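Side-chain contacts in argininosuccinate lyase (Chelativorans sp., PDB 6RXA), which is a C-N lyase (EDDS lyase) of the aspartase/fumarase superfamily that probably also cleaves argininosuccinate into fumarate and arginine: residues M367-D372 / V440-G445; Y359-Y364 / L434-N439; S70-V75 / L89-A94; E77-A80 / L85-Y88. The protein carries 2 engineered substitutions. All blocks are in the same frame, centred on the assembly; numbering follows the deposited sequence.

Contact 1 (M367-D372 / V440-G445); sequences MTDLTD and VLRREG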
loop_
_atom_site.group_PDB
_atom_site.type_symbol
_atom_site.label_atom_id
_atom_site.label_comp_id
_atom_site.label_asym_id
_atom_site.label_seq_id
_atom_site.Cartn_x
_atom_site.Cartn_y
_atom_site.Cartn_z
ATOM N N MET A 367 -40.713 -4.870 4.545
ATOM C CA MET A 367 -41.455 -4.003 3.636
ATOM C C MET A 367 -41.317 -4.417 2.169
ATOM O O MET A 367 -42.213 -4.119 1.370
ATOM C CB MET A 367 -41.048 -2.543 3.820
ATOM C CG MET A 367 -41.450 -1.956 5.154
ATOM S SD MET A 367 -43.231 -1.958 5.418
ATOM C CE MET A 367 -43.376 -3.187 6.716
ATOM N N THR A 368 -40.221 -5.080 1.785
ATOM C CA THR A 368 -40.125 -5.551 0.407
ATOM C C THR A 368 -41.233 -6.546 0.111
ATOM O O THR A 368 -41.897 -6.465 -0.927
ATOM C CB THR A 368 -38.779 -6.204 0.119
ATOM O OG1 THR A 368 -37.720 -5.261 0.268
ATOM C CG2 THR A 368 -38.771 -6.718 -1.329
ATOM N N ASP A 369 -41.469 -7.482 1.029
ATOM C CA ASP A 369 -42.532 -8.453 0.792
ATOM C C ASP A 369 -43.897 -7.785 0.709
ATOM O O ASP A 369 -44.752 -8.205 -0.077
ATOM C CB ASP A 369 -42.518 -9.563 1.831
ATOM C CG ASP A 369 -41.589 -10.686 1.435
ATOM O OD1 ASP A 369 -40.706 -10.426 0.590
ATOM O OD2 ASP A 369 -41.749 -11.821 1.942
ATOM N N LEU A 370 -44.135 -6.739 1.511
ATOM C CA LEU A 370 -45.383 -5.987 1.369
ATOM C C LEU A 370 -45.494 -5.364 -0.024
ATOM O O LEU A 370 -46.562 -5.409 -0.655
ATOM C CB LEU A 370 -45.491 -4.938 2.477
ATOM C CG LEU A 370 -46.809 -4.172 2.607
ATOM C CD1 LEU A 370 -47.941 -5.126 2.979
ATOM C CD2 LEU A 370 -46.700 -3.054 3.633
ATOM N N THR A 371 -44.388 -4.810 -0.536
ATOM C CA THR A 371 -44.374 -4.207 -1.869
ATOM C C THR A 371 -44.589 -5.256 -2.959
ATOM O O THR A 371 -45.369 -5.043 -3.901
ATOM C CB THR A 371 -43.025 -3.511 -2.089
ATOM O OG1 THR A 371 -42.717 -2.641 -0.987
ATOM C CG2 THR A 371 -43.035 -2.699 -3.385
ATOM N N ASP A 372 -43.864 -6.379 -2.875
ATOM C CA ASP A 372 -44.022 -7.443 -3.860
ATOM C C ASP A 372 -45.450 -7.963 -3.868
ATOM O O ASP A 372 -45.978 -8.336 -4.928
ATOM C CB ASP A 372 -43.083 -8.607 -3.533
ATOM C CG ASP A 372 -41.635 -8.363 -3.944
ATOM O OD1 ASP A 372 -41.378 -7.654 -4.936
ATOM O OD2 ASP A 372 -40.742 -8.922 -3.280
ATOM N N VAL A 440 -38.823 -15.391 4.991
ATOM C CA VAL A 440 -37.748 -16.353 4.784
ATOM C C VAL A 440 -38.228 -17.497 3.908
ATOM O O VAL A 440 -37.580 -17.860 2.921
ATOM C CB VAL A 440 -37.219 -16.858 6.138
ATOM C CG1 VAL A 440 -36.292 -18.022 5.934
ATOM C CG2 VAL A 440 -36.489 -15.729 6.871
ATOM N N LEU A 441 -39.395 -18.060 4.236
ATOM C CA LEU A 441 -39.901 -19.211 3.497
ATOM C C LEU A 441 -40.151 -18.879 2.031
ATOM O O LEU A 441 -39.952 -19.731 1.153
ATOM C CB LEU A 441 -41.179 -19.725 4.158
ATOM C CG LEU A 441 -41.020 -20.352 5.539
ATOM C CD1 LEU A 441 -42.378 -20.858 6.056
ATOM C CD2 LEU A 441 -40.003 -21.468 5.506
ATOM N N ARG A 442 -40.610 -17.661 1.736
ATOM C CA ARG A 442 -40.854 -17.287 0.346
ATOM C C ARG A 442 -39.568 -17.183 -0.468
ATOM O O ARG A 442 -39.616 -17.335 -1.694
ATOM C CB ARG A 442 -41.612 -15.958 0.283
ATOM C CG ARG A 442 -43.096 -16.124 0.543
ATOM C CD ARG A 442 -43.855 -14.846 0.277
ATOM N NE ARG A 442 -43.644 -13.851 1.321
ATOM C CZ ARG A 442 -44.425 -13.705 2.392
ATOM N NH1 ARG A 442 -45.487 -14.480 2.572
ATOM N NH2 ARG A 442 -44.148 -12.762 3.283
ATOM N N ARG A 443 -38.432 -16.932 0.177
ATOM C CA ARG A 443 -37.151 -16.775 -0.513
ATOM C C ARG A 443 -36.485 -18.145 -0.593
ATOM O O ARG A 443 -35.548 -18.463 0.148
ATOM C CB ARG A 443 -36.289 -15.749 0.209
ATOM C CG ARG A 443 -36.817 -14.322 0.095
ATOM C CD ARG A 443 -36.123 -13.372 1.073
ATOM N NE ARG A 443 -36.440 -11.996 0.697
ATOM C CZ ARG A 443 -37.632 -11.435 0.868
ATOM N NH1 ARG A 443 -37.857 -10.188 0.462
ATOM N NH2 ARG A 443 -38.607 -12.122 1.446
ATOM N N GLU A 444 -36.984 -18.964 -1.526
ATOM C CA GLU A 444 -36.637 -20.381 -1.588
ATOM C C GLU A 444 -35.799 -20.784 -2.803
ATOM O O GLU A 444 -35.561 -21.980 -3.001
ATOM C CB GLU A 444 -37.899 -21.245 -1.495
ATOM C CG GLU A 444 -38.935 -20.937 -2.561
ATOM C CD GLU A 444 -40.116 -21.884 -2.502
ATOM O OE1 GLU A 444 -41.042 -21.734 -3.327
ATOM O OE2 GLU A 444 -40.109 -22.777 -1.627
ATOM N N GLY A 445 -35.309 -19.843 -3.594
ATOM C CA GLY A 445 -34.446 -20.186 -4.704
ATOM C C GLY A 445 -33.008 -20.502 -4.290
ATOM O O GLY A 445 -32.643 -20.543 -3.109
#
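The guanidinium groups of R442 and R443 each turn an edge toward the carboxylate of D369. R442 holds D369 OD2 in its own plane and grips it side-on, with NE at 2.8 Å and NH2 at 2.9 Å from that one oxygen. NH2 arrives on the anti side and NE from above the carboxylate, the two flat groups lying 56° apart. R443 comes end-on and flatter, its plane 22° from that of the carboxylate. Its NH2 reaches both oxygens on their syn sides but tilted out of the carboxylate plane, OD1 at 2.8 Å and OD2 at 3.2 Å, while NH1 adds a second bond to OD1 of 2.9 Å. At the edge of the R443 group T368 CG2 packs 4.0 Å from NH1. The result is a buried salt-bridge network that ties helix 367-378 to the end of helix 436-442, with five hydrogen bonds from four nitrogens fixing the rotation of one carboxylate; the two positive charges probably keep it ionised. R442 reaches OD2 through a chain bent at chi3 (-74°), whereas R443 runs extended from CG to NE. With an alanine here in place of D369, the two guanidinium groups would probably be left without their shared counter-charge. R442 NH1 has a second salt bridge to D432, R443 NE bonds to Q164, R443 NH2 also to N439 O, and D372 OD1 accepts from W208 of a second subunit.

Contact 2 (Y359-Y364 / L434-N439); sequences YAAENY and LDPWQN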
loop_
_atom_site.group_PDB
_atom_site.type_symbol
_atom_site.label_atom_id
_atom_site.label_comp_id
_atom_site.label_asym_id
_atom_site.label_seq_id
_atom_site.Cartn_x
_atom_site.Cartn_y
_atom_site.Cartn_z
ATOM N N TYR A 359 -36.333 -7.856 16.097
ATOM C CA TYR A 359 -35.939 -6.870 15.103
ATOM C C TYR A 359 -36.543 -7.203 13.743
ATOM O O TYR A 359 -37.082 -6.327 13.060
ATOM C CB TYR A 359 -34.425 -6.809 14.984
ATOM C CG TYR A 359 -33.706 -6.185 16.151
ATOM C CD1 TYR A 359 -34.384 -5.526 17.164
ATOM C CD2 TYR A 359 -32.338 -6.268 16.244
ATOM C CE1 TYR A 359 -33.695 -4.951 18.233
ATOM C CE2 TYR A 359 -31.652 -5.689 17.287
ATOM C CZ TYR A 359 -32.316 -5.045 18.277
ATOM O OH TYR A 359 -31.609 -4.484 19.329
ATOM N N ALA A 360 -36.464 -8.475 13.335
ATOM C CA ALA A 360 -36.986 -8.857 12.023
ATOM C C ALA A 360 -38.471 -8.541 11.904
ATOM O O ALA A 360 -38.944 -8.124 10.838
ATOM C CB ALA A 360 -36.737 -10.342 11.761
ATOM N N ALA A 361 -39.225 -8.736 12.990
ATOM C CA ALA A 361 -40.658 -8.518 12.971
ATOM C C ALA A 361 -41.036 -7.051 13.120
ATOM O O ALA A 361 -42.096 -6.641 12.629
ATOM C CB ALA A 361 -41.312 -9.291 14.119
ATOM N N GLU A 362 -40.201 -6.250 13.777
ATOM C CA GLU A 362 -40.599 -4.910 14.192
ATOM C C GLU A 362 -39.967 -3.765 13.418
ATOM O O GLU A 362 -40.574 -2.695 13.354
ATOM C CB GLU A 362 -40.314 -4.708 15.688
ATOM C CG GLU A 362 -41.114 -5.647 16.559
ATOM C CD GLU A 362 -40.964 -5.370 18.041
ATOM O OE1 GLU A 362 -40.091 -4.566 18.423
ATOM O OE2 GLU A 362 -41.739 -5.958 18.824
ATOM N N ASN A 363 -38.782 -3.934 12.819
ATOM C CA ASN A 363 -38.000 -2.794 12.348
ATOM C C ASN A 363 -38.029 -2.578 10.831
ATOM O O ASN A 363 -37.149 -1.899 10.290
ATOM C CB ASN A 363 -36.558 -2.900 12.832
ATOM C CG ASN A 363 -36.425 -2.712 14.323
ATOM O OD1 ASN A 363 -37.374 -2.351 15.004
ATOM N ND2 ASN A 363 -35.226 -2.954 14.840
ATOM N N TYR A 364 -39.028 -3.104 10.148
ATOM C CA TYR A 364 -39.422 -2.748 8.775
ATOM C C TYR A 364 -38.652 -3.477 7.688
ATOM O O TYR A 364 -38.824 -3.128 6.492
ATOM C CB TYR A 364 -39.438 -1.235 8.517
ATOM C CG TYR A 364 -40.192 -0.463 9.585
ATOM C CD1 TYR A 364 -41.567 -0.573 9.710
ATOM C CD2 TYR A 364 -39.512 0.350 10.487
ATOM C CE1 TYR A 364 -42.249 0.113 10.699
ATOM C CE2 TYR A 364 -40.185 1.038 11.473
ATOM C CZ TYR A 364 -41.550 0.921 11.570
ATOM O OH TYR A 364 -42.221 1.615 12.558
ATOM N N LEU A 434 -46.065 -9.397 6.202
ATOM C CA LEU A 434 -45.280 -8.822 7.288
ATOM C C LEU A 434 -44.741 -9.862 8.258
ATOM O O LEU A 434 -44.040 -9.501 9.212
ATOM C CB LEU A 434 -46.130 -7.819 8.073
ATOM C CG LEU A 434 -46.664 -6.621 7.302
ATOM C CD1 LEU A 434 -47.607 -5.808 8.196
ATOM C CD2 LEU A 434 -45.548 -5.745 6.779
ATOM N N ASP A 435 -45.044 -11.132 8.051
ATOM C CA ASP A 435 -44.561 -12.188 8.930
ATOM C C ASP A 435 -43.125 -12.491 8.533
ATOM O O ASP A 435 -42.891 -12.963 7.409
ATOM C CB ASP A 435 -45.447 -13.418 8.736
ATOM C CG ASP A 435 -45.030 -14.589 9.602
ATOM O OD1 ASP A 435 -43.837 -14.719 9.938
ATOM O OD2 ASP A 435 -45.912 -15.414 9.931
ATOM N N PRO A 436 -42.127 -12.230 9.391
ATOM C CA PRO A 436 -40.737 -12.381 8.935
ATOM C C PRO A 436 -40.361 -13.809 8.606
ATOM O O PRO A 436 -39.475 -14.030 7.772
ATOM C CB PRO A 436 -39.906 -11.826 10.106
ATOM C CG PRO A 436 -40.794 -11.981 11.300
ATOM C CD PRO A 436 -42.203 -11.813 10.809
ATOM N N TRP A 437 -40.979 -14.797 9.261
ATOM C CA TRP A 437 -40.683 -16.178 8.910
ATOM C C TRP A 437 -41.229 -16.508 7.527
ATOM O O TRP A 437 -40.574 -17.218 6.755
ATOM C CB TRP A 437 -41.240 -17.141 9.959
ATOM C CG TRP A 437 -40.852 -18.570 9.690
ATOM C CD1 TRP A 437 -41.686 -19.633 9.489
ATOM C CD2 TRP A 437 -39.521 -19.080 9.562
ATOM N NE1 TRP A 437 -40.954 -20.777 9.254
ATOM C CE2 TRP A 437 -39.620 -20.461 9.300
ATOM C CE3 TRP A 437 -38.248 -18.501 9.651
ATOM C CZ2 TRP A 437 -38.500 -21.270 9.124
ATOM C CZ3 TRP A 437 -37.141 -19.308 9.477
ATOM C CH2 TRP A 437 -37.273 -20.674 9.216
ATOM N N GLN A 438 -42.416 -15.986 7.190
ATOM C CA GLN A 438 -42.916 -16.149 5.825
ATOM C C GLN A 438 -42.021 -15.441 4.813
ATOM O O GLN A 438 -41.906 -15.898 3.669
ATOM C CB GLN A 438 -44.366 -15.687 5.693
ATOM C CG GLN A 438 -45.342 -16.502 6.524
ATOM C CD GLN A 438 -45.322 -17.983 6.194
ATOM O OE1 GLN A 438 -45.389 -18.376 5.030
ATOM N NE2 GLN A 438 -45.223 -18.811 7.223
ATOM N N ASN A 439 -41.387 -14.322 5.199
ATOM C CA ASN A 439 -40.427 -13.689 4.295
ATOM C C ASN A 439 -39.295 -14.658 3.976
ATOM O O ASN A 439 -38.814 -14.724 2.837
ATOM C CB ASN A 439 -39.818 -12.424 4.917
ATOM C CG ASN A 439 -40.681 -11.200 4.758
ATOM O OD1 ASN A 439 -40.217 -10.171 4.268
ATOM N ND2 ASN A 439 -41.917 -11.285 5.201
HETATM O O HOH W 1 -43.201 -7.102 9.932
#
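A361 and P436 bring their CA atoms within 5.6 Å, where the last turn of helix 353-362 meets the first turn of helix 436-442, away from the annotated binding sites; 434-439 belongs to the C-terminal argininosuccinate lyase family region. D435 is the N-cap of the second helix: its OD1 accepts weak capping bonds from the backbone N of W437 and of Q438. P436 follows as the first helical residue, a place where its missing N-H costs no helical bond, and its CB and CG point to helix 353-362. Ring atom CB meets A360 CB at 3.9 Å, and CG lies 3.8 Å from A361 CA and 3.9 Å from A361 CB, the ring thus spanning two successive alanines. Within 434-439, N439 ND2 donates to D435 O at 2.9 Å and also bonds to A433 O. One water donates to A361 O (3.0 Å) and to L434 O (2.6 Å), bridging the two backbones. Across the interface the protein itself thus offers mainly apolar carbon, small enough for close approach of the helix ends, while the water supplies the donors that two carbonyl oxygens facing the same spot cannot give each other.

Contact 3 (S70-V75 / L89-A94); sequences SGLAQV and LPYEAA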
loop_
_atom_site.group_PDB
_atom_site.type_symbol
_atom_site.label_atom_id
_atom_site.label_comp_id
_atom_site.label_asym_id
_atom_site.label_seq_id
_atom_site.Cartn_x
_atom_site.Cartn_y
_atom_site.Cartn_z
ATOM N N SER A 70 27.331 -37.229 7.197
ATOM C CA SER A 70 27.515 -37.337 8.642
ATOM C C SER A 70 27.893 -35.987 9.246
ATOM O O SER A 70 27.443 -35.641 10.342
ATOM C CB SER A 70 28.575 -38.388 8.965
ATOM O OG SER A 70 28.076 -39.688 8.728
ATOM N N GLY A 71 28.712 -35.204 8.537
ATOM C CA GLY A 71 29.051 -33.877 9.025
ATOM C C GLY A 71 27.859 -32.945 9.104
ATOM O O GLY A 71 27.761 -32.124 10.023
ATOM N N LEU A 72 26.940 -33.034 8.133
ATOM C CA LEU A 72 25.745 -32.196 8.174
ATOM C C LEU A 72 24.967 -32.418 9.467
ATOM O O LEU A 72 24.481 -31.461 10.082
ATOM C CB LEU A 72 24.841 -32.464 6.970
ATOM C CG LEU A 72 25.402 -32.151 5.590
ATOM C CD1 LEU A 72 24.390 -32.618 4.538
ATOM C CD2 LEU A 72 25.703 -30.683 5.430
ATOM N N ALA A 73 24.848 -33.675 9.902
ATOM C CA ALA A 73 24.151 -33.951 11.152
ATOM C C ALA A 73 24.854 -33.282 12.326
ATOM O O ALA A 73 24.201 -32.733 13.220
ATOM C CB ALA A 73 24.061 -35.461 11.357
ATOM N N GLN A 74 26.187 -33.300 12.333
ATOM C CA GLN A 74 26.925 -32.665 13.421
ATOM C C GLN A 74 26.739 -31.150 13.408
ATOM O O GLN A 74 26.517 -30.539 14.457
ATOM C CB GLN A 74 28.408 -33.023 13.332
ATOM C CG GLN A 74 28.715 -34.510 13.456
ATOM C CD GLN A 74 30.194 -34.800 13.240
ATOM O OE1 GLN A 74 31.034 -34.388 14.037
ATOM N NE2 GLN A 74 30.516 -35.491 12.151
ATOM N N VAL A 75 26.819 -30.515 12.234
ATOM C CA VAL A 75 26.689 -29.060 12.195
ATOM C C VAL A 75 25.256 -28.637 12.499
ATOM O O VAL A 75 25.022 -27.622 13.165
ATOM C CB VAL A 75 27.208 -28.486 10.866
ATOM C CG1 VAL A 75 27.112 -26.981 10.880
ATOM C CG2 VAL A 75 28.661 -28.896 10.641
ATOM N N LEU A 89 27.342 -19.568 4.189
ATOM C CA LEU A 89 28.801 -19.612 4.270
ATOM C C LEU A 89 29.280 -19.925 5.680
ATOM O O LEU A 89 30.213 -20.732 5.823
ATOM C CB LEU A 89 29.439 -18.348 3.686
ATOM C CG LEU A 89 29.398 -18.266 2.156
ATOM C CD1 LEU A 89 29.941 -16.927 1.671
ATOM C CD2 LEU A 89 30.187 -19.416 1.523
ATOM N N PRO A 90 28.695 -19.361 6.744
ATOM C CA PRO A 90 29.069 -19.810 8.096
ATOM C C PRO A 90 28.856 -21.298 8.325
ATOM O O PRO A 90 29.682 -21.959 8.975
ATOM C CB PRO A 90 28.190 -18.940 9.007
ATOM C CG PRO A 90 28.010 -17.662 8.211
ATOM C CD PRO A 90 27.881 -18.130 6.767
ATOM N N TYR A 91 27.752 -21.841 7.809
ATOM C CA TYR A 91 27.468 -23.260 7.968
ATOM C C TYR A 91 28.495 -24.109 7.232
ATOM O O TYR A 91 29.008 -25.094 7.779
ATOM C CB TYR A 91 26.052 -23.526 7.450
ATOM C CG TYR A 91 25.598 -24.947 7.591
ATOM C CD1 TYR A 91 25.954 -25.903 6.652
ATOM C CD2 TYR A 91 24.804 -25.333 8.656
ATOM C CE1 TYR A 91 25.539 -27.218 6.775
ATOM C CE2 TYR A 91 24.380 -26.648 8.788
ATOM C CZ TYR A 91 24.752 -27.582 7.839
ATOM O OH TYR A 91 24.343 -28.889 7.957
ATOM N N GLU A 92 28.811 -23.739 5.990
ATOM C CA GLU A 92 29.799 -24.490 5.232
ATOM C C GLU A 92 31.151 -24.457 5.929
ATOM O O GLU A 92 31.876 -25.457 5.938
ATOM C CB GLU A 92 29.909 -23.928 3.813
ATOM C CG GLU A 92 30.662 -24.871 2.872
ATOM C CD GLU A 92 31.162 -24.197 1.603
ATOM O OE1 GLU A 92 32.353 -23.823 1.569
ATOM O OE2 GLU A 92 30.378 -24.048 0.640
ATOM N N ALA A 93 31.504 -23.315 6.525
ATOM C CA ALA A 93 32.794 -23.209 7.201
ATOM C C ALA A 93 32.830 -24.071 8.453
ATOM O O ALA A 93 33.853 -24.703 8.751
ATOM C CB ALA A 93 33.110 -21.748 7.514
ATOM N N ALA A 94 31.724 -24.124 9.198
ATOM C CA ALA A 94 31.635 -25.048 10.317
ATOM C C ALA A 94 31.735 -26.494 9.841
ATOM O O ALA A 94 32.352 -27.328 10.503
ATOM C CB ALA A 94 30.333 -24.823 11.086
#
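Y91 carries most of the contact from the segment 89-94 of helix 88-99, sending its ring across to L72 and V75 of helix 62-79. Its CG is anti to the backbone N (chi1 -178°), which carries the ring over to that helix. V75 CG1 sits over one face, offset toward the rim, in a CH-pi contact 3.8 Å from the centroid of the Y91 ring and 25° off its normal; the nearest ring atom, CE2, is 3.5 Å from V75 CG1. L72 comes in at the edge instead, its CD2 near the ring plane, 3.7 Å from Y91 CE1 and 3.4 Å from Y91 OH. The hydroxyl passes L72 O and finds its hydrogen-bond partner in D76 OD1, one residue beyond V75. Replacing Y91 by an alanine would probably leave a gap where the ring lay against V75 CG1 and L72 CD2, and D76 without the hydroxyl it bonds. E92, pointing away from helix 62-79, forms a salt bridge with R383 of the second subunit. A94 CB meets V75 CG1 at 3.9 Å, so V75 CG1 lies between the Y91 face and A94 CB. The axes of the short segments 70-75 and 89-94 approach to 10.2 Å, their directions 117° apart. Helix 35-56 also packs here, its H47 meeting the Y91 ring and touching L72, and M106 from a loop packs on both.

Contact 4 (E77-A80 / L85-Y88); sequences ELAA and LRTY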
loop_
_atom_site.group_PDB
_atom_site.type_symbol
_atom_site.label_atom_id
_atom_site.label_comp_id
_atom_site.label_asym_id
_atom_site.label_seq_id
_atom_site.Cartn_x
_atom_site.Cartn_y
_atom_site.Cartn_z
ATOM N N GLU A 77 23.365 -30.011 14.637
ATOM C CA GLU A 77 23.257 -30.009 16.093
ATOM C C GLU A 77 23.903 -28.762 16.688
ATOM O O GLU A 77 23.355 -28.160 17.616
ATOM C CB GLU A 77 23.862 -31.287 16.674
ATOM C CG GLU A 77 23.927 -31.268 18.191
ATOM C CD GLU A 77 23.368 -32.523 18.818
ATOM O OE1 GLU A 77 23.922 -33.614 18.567
ATOM O OE2 GLU A 77 22.369 -32.415 19.557
ATOM N N LEU A 78 25.061 -28.351 16.162
ATOM C CA LEU A 78 25.686 -27.113 16.621
ATOM C C LEU A 78 24.775 -25.919 16.386
ATOM O O LEU A 78 24.659 -25.030 17.239
ATOM C CB LEU A 78 27.003 -26.880 15.882
ATOM C CG LEU A 78 28.141 -27.857 16.140
ATOM C CD1 LEU A 78 29.319 -27.513 15.275
ATOM C CD2 LEU A 78 28.537 -27.824 17.604
ATOM N N ALA A 79 24.138 -25.868 15.215
ATOM C CA ALA A 79 23.285 -24.748 14.856
ATOM C C ALA A 79 22.012 -24.675 15.688
ATOM O O ALA A 79 21.391 -23.611 15.734
ATOM C CB ALA A 79 22.949 -24.839 13.367
ATOM N N ALA A 80 21.608 -25.763 16.347
ATOM C CA ALA A 80 20.403 -25.717 17.174
ATOM C C ALA A 80 20.512 -24.677 18.286
ATOM O O ALA A 80 19.490 -24.120 18.712
ATOM C CB ALA A 80 20.107 -27.098 17.764
ATOM N N LEU A 85 25.341 -20.038 12.780
ATOM C CA LEU A 85 25.587 -21.084 11.800
ATOM C C LEU A 85 24.396 -21.336 10.891
ATOM O O LEU A 85 24.401 -22.321 10.150
ATOM C CB LEU A 85 25.941 -22.388 12.507
ATOM C CG LEU A 85 27.210 -22.286 13.347
ATOM C CD1 LEU A 85 27.466 -23.594 14.038
ATOM C CD2 LEU A 85 28.388 -21.881 12.464
ATOM N N ARG A 86 23.376 -20.485 10.934
ATOM C CA ARG A 86 22.134 -20.732 10.203
ATOM C C ARG A 86 22.083 -20.076 8.827
ATOM O O ARG A 86 21.072 -20.229 8.135
ATOM C CB ARG A 86 20.920 -20.327 11.044
ATOM C CG ARG A 86 20.795 -21.179 12.286
ATOM C CD ARG A 86 19.684 -20.710 13.211
ATOM N NE ARG A 86 19.785 -21.410 14.481
ATOM C CZ ARG A 86 19.091 -21.112 15.571
ATOM N NH1 ARG A 86 18.216 -20.116 15.552
ATOM N NH2 ARG A 86 19.282 -21.821 16.677
ATOM N N THR A 87 23.129 -19.360 8.413
ATOM C CA THR A 87 23.288 -18.893 7.040
ATOM C C THR A 87 24.402 -19.695 6.372
ATOM O O THR A 87 25.198 -20.357 7.044
ATOM C CB THR A 87 23.572 -17.391 6.972
ATOM O OG1 THR A 87 24.744 -17.071 7.720
ATOM C CG2 THR A 87 22.377 -16.600 7.534
ATOM N N TYR A 88 24.456 -19.627 5.036
ATOM C CA TYR A 88 25.141 -20.669 4.274
ATOM C C TYR A 88 26.658 -20.670 4.496
ATOM O O TYR A 88 27.239 -21.696 4.858
ATOM C CB TYR A 88 24.819 -20.602 2.769
ATOM C CG TYR A 88 25.597 -21.699 2.115
ATOM C CD1 TYR A 88 25.213 -23.025 2.296
ATOM C CD2 TYR A 88 26.770 -21.439 1.425
ATOM C CE1 TYR A 88 25.959 -24.054 1.785
ATOM C CE2 TYR A 88 27.530 -22.478 0.905
ATOM C CZ TYR A 88 27.106 -23.778 1.087
ATOM O OH TYR A 88 27.841 -24.835 0.590
#
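R86 reaches back to the carbonyl of A79. CB sets the course: with CG anti to the carbonyl carbon (chi1 -64°), the chain heads toward the preceding helix and runs extended from CG to NE. R86 CG passes A79 CB at 4.4 Å. NE then donates to A79 O at 3.0 Å, and NH2 bonds to the same oxygen at 2.9 Å, a side-on grip with A79 O in the guanidinium plane. The NH2 bond also lies in the carbonyl plane, while the NE bond is tilted 25° from it. The tip continues past the grip, NH2 standing 3.1 Å from A80 O and NH1 bonding to S37 OG on helix 35-56. The neighbouring L85 adds an apolar contact: its CD1 touches L78 CB at 3.8 Å and its CB lies 4.0 Å from A79 CB. A positive group set at the carbonyl end of a helix is likely to be favoured by the helix dipole. The arrangement is that of a short loop joining two consecutive helices, 62-79 and 88-99, in which R86 from the connecting loop binds back to A79 O near the C-terminal end of helix 62-79.

Overall arrangement
The four contacts form two pairs at opposite sides of the chain's centre. Contacts 1 and 2 share helix 436-442 and their centres lie about 10 Å apart; helices 353-362 and 367-378, consecutive in the chain, both lean on it, and M367 of contact 1 touches L434 of contact 2. Contacts 3 and 4 share helix 62-79, with centres about 7 Å apart, and L85 of contact 4 also packs on A94 and Y91 of contact 3. Contact centres in different pairs are about 66 to 71 Å apart. Each pair has a side chain near a fumarate-binding residue: T368 is about 10 Å from T158, and Y91 about 9 Å from R112, between side chains. Contact 2 lies away from these sites.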